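Local atomic coordinates of uncharacterized HTH-type transcriptional regulator SAR2349 (PDB entry 4EM2), a protein that probably binds DNA as a MarR-family transcriptional regulator and here holds several bound molecules of salicylate. Residues W67-R71 with L131-C136; F38-F42 with V163-I167. All coordinates share one frame; numbering follows the deposited sequence.

After the short helix 2-6 and an unmodelled gap, helix 34-43 brings in F38-F42, the first half of contact 2. Helix 46-59 leads on to helix 64-76, where W67-R71 opens contact 1. The chain then runs through helices 81-88 and 92-104 and the two-stranded wing before L131-C136, on helix 126-148, closes that loop over 59 residues. Helix 154-174 follows, and its V163-I167 closes contact 2 over 120 residues. Contact 1 is thus nested inside contact 2; their centres lie about 26 Å apart and they do not touch. Contact 1 ties the start of the winged-helix region to the long helix, contact 2 ties helix 34-43 to the C-terminal helix 154-174.

Contact 1 of 2, residues W67-R71 with L131-C136; sequences WLILR and LYEIVC. With SAL (2-hydroxybenzoic acid), chain C; SAL (2-hydroxybenzoic acid), chain B; SAL (2-hydroxybenzoic acid), chain E.
R71 and Y132 mark the nearest backbone approach of the helices 67-71 and 131-136, with their CA atoms 7.1 Å apart; the segment axes pass at 11.1 Å and cross at -112°. W67 reaches over as a knob into the hole formed by L131, Y132, V135 and C136. V135 CG1 points onto one face of its six-membered ring, 3.4 Å from the centroid and 14° off the normal, a CH-pi contact, while R71 CB lies over the opposite face of the indole. The Y132 ring runs nearly parallel to the indole but is slid aside, centroids 5.6 Å apart, so the two barely overlap. L70 CD2 meets L131 CD2 at 3.7 Å on the apolar flank. The aliphatic part of R71 passes the Y132 ring edge, CG to CE1 3.9 Å; a bend at chi3 (63°) then leads the guanidinium away from this helix, where R71 NH2 donates to the phenolic O2 of the chain B salicylate at 3.0 Å. Y46 and Y49 also hydrogen-bond to bound salicylates. W67, R71 and V135 line the chain C salicylate pocket, where the winged-helix region of the MarR fold joins its long helix.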
loop_
_atom_site.group_PDB
_atom_site.type_symbol
_atom_site.label_atom_id
_atom_site.label_comp_id
_atom_site.label_asym_id
_atom_site.label_seq_id
_atom_site.Cartn_x
_atom_site.Cartn_y
_atom_site.Cartn_z
ATOM N N TRP A 67 2.778 -3.319 5.272
ATOM C CA TRP A 67 1.409 -3.317 4.854
ATOM C C TRP A 67 1.259 -3.274 3.336
ATOM O O TRP A 67 0.447 -3.993 2.745
ATOM C CB TRP A 67 0.689 -2.129 5.499
ATOM C CG TRP A 67 -0.665 -1.899 4.826
ATOM C CD1 TRP A 67 -0.983 -0.864 4.006
ATOM C CD2 TRP A 67 -1.819 -2.747 4.883
ATOM N NE1 TRP A 67 -2.264 -1.007 3.545
ATOM C CE2 TRP A 67 -2.814 -2.147 4.075
ATOM C CE3 TRP A 67 -2.124 -3.942 5.549
ATOM C CZ2 TRP A 67 -4.128 -2.711 3.913
ATOM C CZ3 TRP A 67 -3.447 -4.506 5.388
ATOM C CH2 TRP A 67 -4.407 -3.882 4.580
ATOM N N LEU A 68 2.067 -2.464 2.666
ATOM C CA LEU A 68 1.923 -2.369 1.221
ATOM C C LEU A 68 2.183 -3.681 0.523
ATOM O O LEU A 68 1.447 -4.078 -0.443
ATOM C CB LEU A 68 2.865 -1.244 0.682
ATOM C CG LEU A 68 2.418 0.155 1.157
ATOM C CD1 LEU A 68 3.490 1.236 0.637
ATOM C CD2 LEU A 68 1.053 0.509 0.542
ATOM N N ILE A 69 3.230 -4.380 0.970
ATOM C CA ILE A 69 3.567 -5.674 0.343
ATOM C C ILE A 69 2.449 -6.672 0.722
ATOM O O ILE A 69 2.001 -7.449 -0.127
ATOM C CB ILE A 69 4.905 -6.203 0.866
ATOM C CG1 ILE A 69 6.063 -5.250 0.439
ATOM C CG2 ILE A 69 5.154 -7.632 0.367
ATOM C CD1 ILE A 69 6.118 -4.949 -0.960
ATOM N N LEU A 70 1.998 -6.621 1.978
ATOM C CA LEU A 70 0.938 -7.544 2.420
ATOM C C LEU A 70 -0.296 -7.379 1.537
ATOM O O LEU A 70 -0.859 -8.364 1.033
ATOM C CB LEU A 70 0.544 -7.288 3.883
ATOM C CG LEU A 70 -0.519 -8.286 4.459
ATOM C CD1 LEU A 70 0.165 -9.670 4.584
ATOM C CD2 LEU A 70 -1.060 -7.876 5.833
ATOM N N ARG A 71 -0.679 -6.124 1.317
ATOM C CA ARG A 71 -1.847 -5.803 0.541
ATOM C C ARG A 71 -1.634 -6.287 -0.874
ATOM O O ARG A 71 -2.544 -6.857 -1.502
ATOM C CB ARG A 71 -2.087 -4.269 0.555
ATOM C CG ARG A 71 -3.394 -3.794 -0.193
ATOM C CD ARG A 71 -3.577 -2.234 -0.079
ATOM N NE ARG A 71 -2.469 -1.524 -0.748
ATOM C CZ ARG A 71 -2.465 -0.201 -1.022
ATOM N NH1 ARG A 71 -3.508 0.556 -0.665
ATOM N NH2 ARG A 71 -1.439 0.358 -1.709
ATOM N N LEU A 131 -5.662 -9.787 9.656
ATOM C CA LEU A 131 -5.084 -8.449 9.825
ATOM C C LEU A 131 -5.541 -7.568 8.630
ATOM O O LEU A 131 -6.015 -6.444 8.790
ATOM C CB LEU A 131 -3.572 -8.562 9.873
ATOM C CG LEU A 131 -2.721 -7.279 10.076
ATOM C CD1 LEU A 131 -1.337 -7.723 10.468
ATOM C CD2 LEU A 131 -2.689 -6.426 8.799
ATOM N N TYR A 132 -5.457 -8.136 7.437
ATOM C CA TYR A 132 -5.805 -7.427 6.201
ATOM C C TYR A 132 -7.226 -6.899 6.183
ATOM O O TYR A 132 -7.461 -5.728 5.851
ATOM C CB TYR A 132 -5.586 -8.370 5.017
ATOM C CG TYR A 132 -6.005 -7.794 3.685
ATOM C CD1 TYR A 132 -5.245 -6.817 3.063
ATOM C CD2 TYR A 132 -7.178 -8.225 3.058
ATOM C CE1 TYR A 132 -5.624 -6.272 1.874
ATOM C CE2 TYR A 132 -7.578 -7.689 1.849
ATOM C CZ TYR A 132 -6.788 -6.700 1.268
ATOM O OH TYR A 132 -7.172 -6.119 0.100
ATOM N N GLU A 133 -8.190 -7.763 6.518
ATOM C CA GLU A 133 -9.577 -7.336 6.526
ATOM C C GLU A 133 -9.803 -6.258 7.550
ATOM O O GLU A 133 -10.558 -5.303 7.297
ATOM C CB GLU A 133 -10.518 -8.503 6.821
ATOM C CG GLU A 133 -10.576 -9.528 5.689
ATOM C CD GLU A 133 -11.293 -10.817 6.126
ATOM O OE1 GLU A 133 -12.273 -10.712 6.950
ATOM O OE2 GLU A 133 -10.858 -11.902 5.648
ATOM N N ILE A 134 -9.125 -6.348 8.684
ATOM C CA ILE A 134 -9.332 -5.325 9.695
ATOM C C ILE A 134 -8.761 -3.940 9.295
ATOM O O ILE A 134 -9.405 -2.896 9.479
ATOM C CB ILE A 134 -8.718 -5.712 11.017
ATOM C CG1 ILE A 134 -9.551 -6.800 11.667
ATOM C CG2 ILE A 134 -8.679 -4.504 11.944
ATOM C CD1 ILE A 134 -8.722 -7.580 12.708
ATOM N N VAL A 135 -7.531 -3.931 8.797
ATOM C CA VAL A 135 -6.932 -2.662 8.373
ATOM C C VAL A 135 -7.742 -2.060 7.247
ATOM O O VAL A 135 -8.080 -0.902 7.271
ATOM C CB VAL A 135 -5.465 -2.888 7.873
ATOM C CG1 VAL A 135 -4.967 -1.645 7.042
ATOM C CG2 VAL A 135 -4.533 -3.146 9.103
ATOM N N CYS A 136 -8.077 -2.880 6.265
ATOM C CA CYS A 136 -8.771 -2.407 5.114
ATOM C C CYS A 136 -10.095 -1.705 5.459
ATOM O O CYS A 136 -10.395 -0.604 4.972
ATOM C CB CYS A 136 -8.907 -3.592 4.159
ATOM S SG CYS A 136 -9.936 -3.265 2.763
HETATM C "C1'" SAL C . -4.693 3.407 2.047
HETATM O "O1'" SAL C . -5.043 2.573 1.254
HETATM O "O2'" SAL C . -4.886 4.693 1.797
HETATM C C1 SAL C . -4.094 2.994 3.308
HETATM C C2 SAL C . -3.933 1.601 3.572
HETATM C C3 SAL C . -3.362 1.199 4.811
HETATM C C4 SAL C . -2.949 2.166 5.770
HETATM C C5 SAL C . -3.105 3.554 5.490
HETATM C C6 SAL C . -3.679 3.968 4.262
HETATM O O2 SAL C . -4.337 0.664 2.616
HETATM C "C1'" SAL B . 1.346 4.249 -1.632
HETATM O "O1'" SAL B . 0.869 3.714 -2.639
HETATM O "O2'" SAL B . 2.540 4.903 -1.680
HETATM C C1 SAL B . 0.672 4.116 -0.344
HETATM C C2 SAL B . -0.663 3.634 -0.249
HETATM C C3 SAL B . -1.288 3.492 0.998
HETATM C C4 SAL B . -0.576 3.831 2.159
HETATM C C5 SAL B . 0.746 4.319 2.067
HETATM C C6 SAL B . 1.368 4.463 0.825
HETATM O O2 SAL B . -1.318 3.314 -1.325
HETATM C "C1'" SAL E . 5.992 -0.234 -1.224
HETATM O "O1'" SAL E . 5.490 0.835 -1.591
HETATM O "O2'" SAL E . 5.508 -1.387 -1.736
HETATM C C1 SAL E . 7.146 -0.270 -0.259
HETATM C C2 SAL E . 7.948 0.909 -0.029
HETATM C C3 SAL E . 9.045 0.824 0.890
HETATM C C4 SAL E . 9.340 -0.401 1.568
HETATM C C5 SAL E . 8.543 -1.564 1.340
HETATM C C6 SAL E . 7.460 -1.501 0.441
HETATM O O2 SAL E . 7.669 2.123 -0.697
#

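Contact 2 of 2, residues F38-F42 with V163-I167; sequences FFNSF and VMNQI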
loop_
_atom_site.group_PDB
_atom_site.type_symbol
_atom_site.label_atom_id
_atom_site.label_comp_id
_atom_site.label_asym_id
_atom_site.label_seq_id
_atom_site.Cartn_x
_atom_site.Cartn_y
_atom_site.Cartn_z
ATOM N N PHE A 38 -1.149 23.160 -8.323
ATOM C CA PHE A 38 -1.868 21.956 -8.686
ATOM C C PHE A 38 -1.093 20.707 -8.168
ATOM O O PHE A 38 -1.638 19.897 -7.395
ATOM C CB PHE A 38 -2.017 21.889 -10.209
ATOM C CG PHE A 38 -2.526 20.556 -10.724
ATOM C CD1 PHE A 38 -3.794 20.077 -10.357
ATOM C CD2 PHE A 38 -1.743 19.786 -11.582
ATOM C CE1 PHE A 38 -4.265 18.873 -10.825
ATOM C CE2 PHE A 38 -2.203 18.585 -12.062
ATOM C CZ PHE A 38 -3.503 18.107 -11.675
ATOM N N PHE A 39 0.162 20.548 -8.576
ATOM C CA PHE A 39 0.944 19.386 -8.111
ATOM C C PHE A 39 1.091 19.441 -6.599
ATOM O O PHE A 39 0.969 18.426 -5.926
ATOM C CB PHE A 39 2.340 19.329 -8.736
ATOM C CG PHE A 39 2.390 18.542 -10.026
ATOM C CD1 PHE A 39 2.146 19.175 -11.247
ATOM C CD2 PHE A 39 2.609 17.183 -10.006
ATOM C CE1 PHE A 39 2.120 18.432 -12.458
ATOM C CE2 PHE A 39 2.585 16.435 -11.165
ATOM C CZ PHE A 39 2.335 17.088 -12.433
ATOM N N ASN A 40 1.311 20.626 -6.064
ATOM C CA ASN A 40 1.490 20.721 -4.619
ATOM C C ASN A 40 0.266 20.274 -3.860
ATOM O O ASN A 40 0.382 19.696 -2.783
ATOM C CB ASN A 40 1.803 22.155 -4.174
ATOM C CG ASN A 40 3.182 22.619 -4.596
ATOM O OD1 ASN A 40 3.990 21.861 -5.154
ATOM N ND2 ASN A 40 3.463 23.892 -4.332
ATOM N N SER A 41 -0.910 20.572 -4.421
ATOM C CA SER A 41 -2.158 20.243 -3.744
ATOM C C SER A 41 -2.291 18.757 -3.471
ATOM O O SER A 41 -2.859 18.374 -2.424
ATOM C CB SER A 41 -3.399 20.740 -4.516
ATOM O OG SER A 41 -3.624 19.963 -5.683
ATOM N N PHE A 42 -1.798 17.915 -4.372
ATOM C CA PHE A 42 -1.917 16.477 -4.103
ATOM C C PHE A 42 -0.630 15.813 -3.575
ATOM O O PHE A 42 -0.710 14.827 -2.816
ATOM C CB PHE A 42 -2.507 15.697 -5.305
ATOM C CG PHE A 42 -1.769 15.879 -6.619
ATOM C CD1 PHE A 42 -0.625 15.139 -6.917
ATOM C CD2 PHE A 42 -2.290 16.737 -7.610
ATOM C CE1 PHE A 42 0.005 15.244 -8.187
ATOM C CE2 PHE A 42 -1.670 16.843 -8.876
ATOM C CZ PHE A 42 -0.508 16.085 -9.160
ATOM N N VAL A 163 -8.875 13.171 -13.388
ATOM C CA VAL A 163 -7.673 13.972 -13.572
ATOM C C VAL A 163 -6.441 13.218 -13.078
ATOM O O VAL A 163 -5.463 13.094 -13.802
ATOM C CB VAL A 163 -7.784 15.312 -12.797
ATOM C CG1 VAL A 163 -6.500 16.081 -12.896
ATOM C CG2 VAL A 163 -8.913 16.158 -13.400
ATOM N N MET A 164 -6.488 12.701 -11.842
ATOM C CA MET A 164 -5.346 12.016 -11.285
ATOM C C MET A 164 -4.857 10.876 -12.164
ATOM O O MET A 164 -3.650 10.743 -12.386
ATOM C CB MET A 164 -5.655 11.514 -9.850
ATOM C CG MET A 164 -5.914 12.622 -8.830
ATOM S SD MET A 164 -4.673 13.983 -8.651
ATOM C CE MET A 164 -3.367 13.046 -8.587
ATOM N N ASN A 165 -5.772 10.043 -12.670
ATOM C CA ASN A 165 -5.370 8.928 -13.525
ATOM C C ASN A 165 -4.670 9.416 -14.798
ATOM O O ASN A 165 -3.773 8.755 -15.303
ATOM C CB ASN A 165 -6.579 8.057 -13.894
ATOM C CG ASN A 165 -7.156 7.360 -12.694
ATOM O OD1 ASN A 165 -6.461 7.185 -11.686
ATOM N ND2 ASN A 165 -8.422 6.944 -12.782
ATOM N N GLN A 166 -5.066 10.586 -15.303
ATOM C CA GLN A 166 -4.391 11.111 -16.481
ATOM C C GLN A 166 -2.929 11.361 -16.090
ATOM O O GLN A 166 -2.019 10.897 -16.787
ATOM C CB GLN A 166 -5.051 12.394 -16.948
ATOM C CG GLN A 166 -6.418 12.127 -17.597
ATOM C CD GLN A 166 -6.900 13.320 -18.363
ATOM O OE1 GLN A 166 -6.401 13.612 -19.457
ATOM N NE2 GLN A 166 -7.839 14.050 -17.783
ATOM N N ILE A 167 -2.710 12.027 -14.948
ATOM C CA ILE A 167 -1.331 12.316 -14.487
ATOM C C ILE A 167 -0.573 11.014 -14.295
ATOM O O ILE A 167 0.552 10.832 -14.787
ATOM C CB ILE A 167 -1.320 13.108 -13.167
ATOM C CG1 ILE A 167 -2.062 14.435 -13.353
ATOM C CG2 ILE A 167 0.133 13.375 -12.694
ATOM C CD1 ILE A 167 -1.354 15.503 -14.176
#
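F42 has its ring held between a methionine and a backbone carbonyl: M164 lies over one face and F39 O over the centre of the other. The M164 methyl sits nearly over the ring centre, CE 3.8 Å from the F42 centroid and 9° off the normal, a CH-pi contact. M164 SD follows at 4.1 Å from the same centroid, over the same face, making the pair a Met-aromatic contact. M164 is folded at chi2 and chi3, which curls its sulfur and methyl over the ring, and the two side chains slide past each other in opposite directions. F42 CG sits between its own backbone N and carbonyl carbon (chi1 55°), a setting that turns the ring back over the preceding turn and onto F39 O.

F38 takes the other end of the contact. Its ring meets the second helix by the edge: F38 CZ touches V163 CG1 at 3.8 Å, and F38 CE2 touches I167 CD1, which comes from the opposite direction, also at 3.8 Å. F42 CE2 lies above a face of the F38 ring near its rim, and F38 CE1 lies in turn at the edge of the F42 ring. I167 reaches all three phenylalanines: CD1 meets F38, while CG2 lies 4.2 Å from F39 CE2 and more loosely near F42 CZ. Within the first helix S41 OG donates to F38 O at 2.6 Å, tying that side chain back to the backbone.

The segment axes stand 12.8 Å apart and cross at -104°, so side chains alone bridge them. Helix 34-43 lies across helix 154-174 at the surface, well away from the two-stranded wing and the helices 81-88 and 92-104; in MarR proteins the N- and C-terminal helices form the dimerisation region, and this pair is consistent with that place.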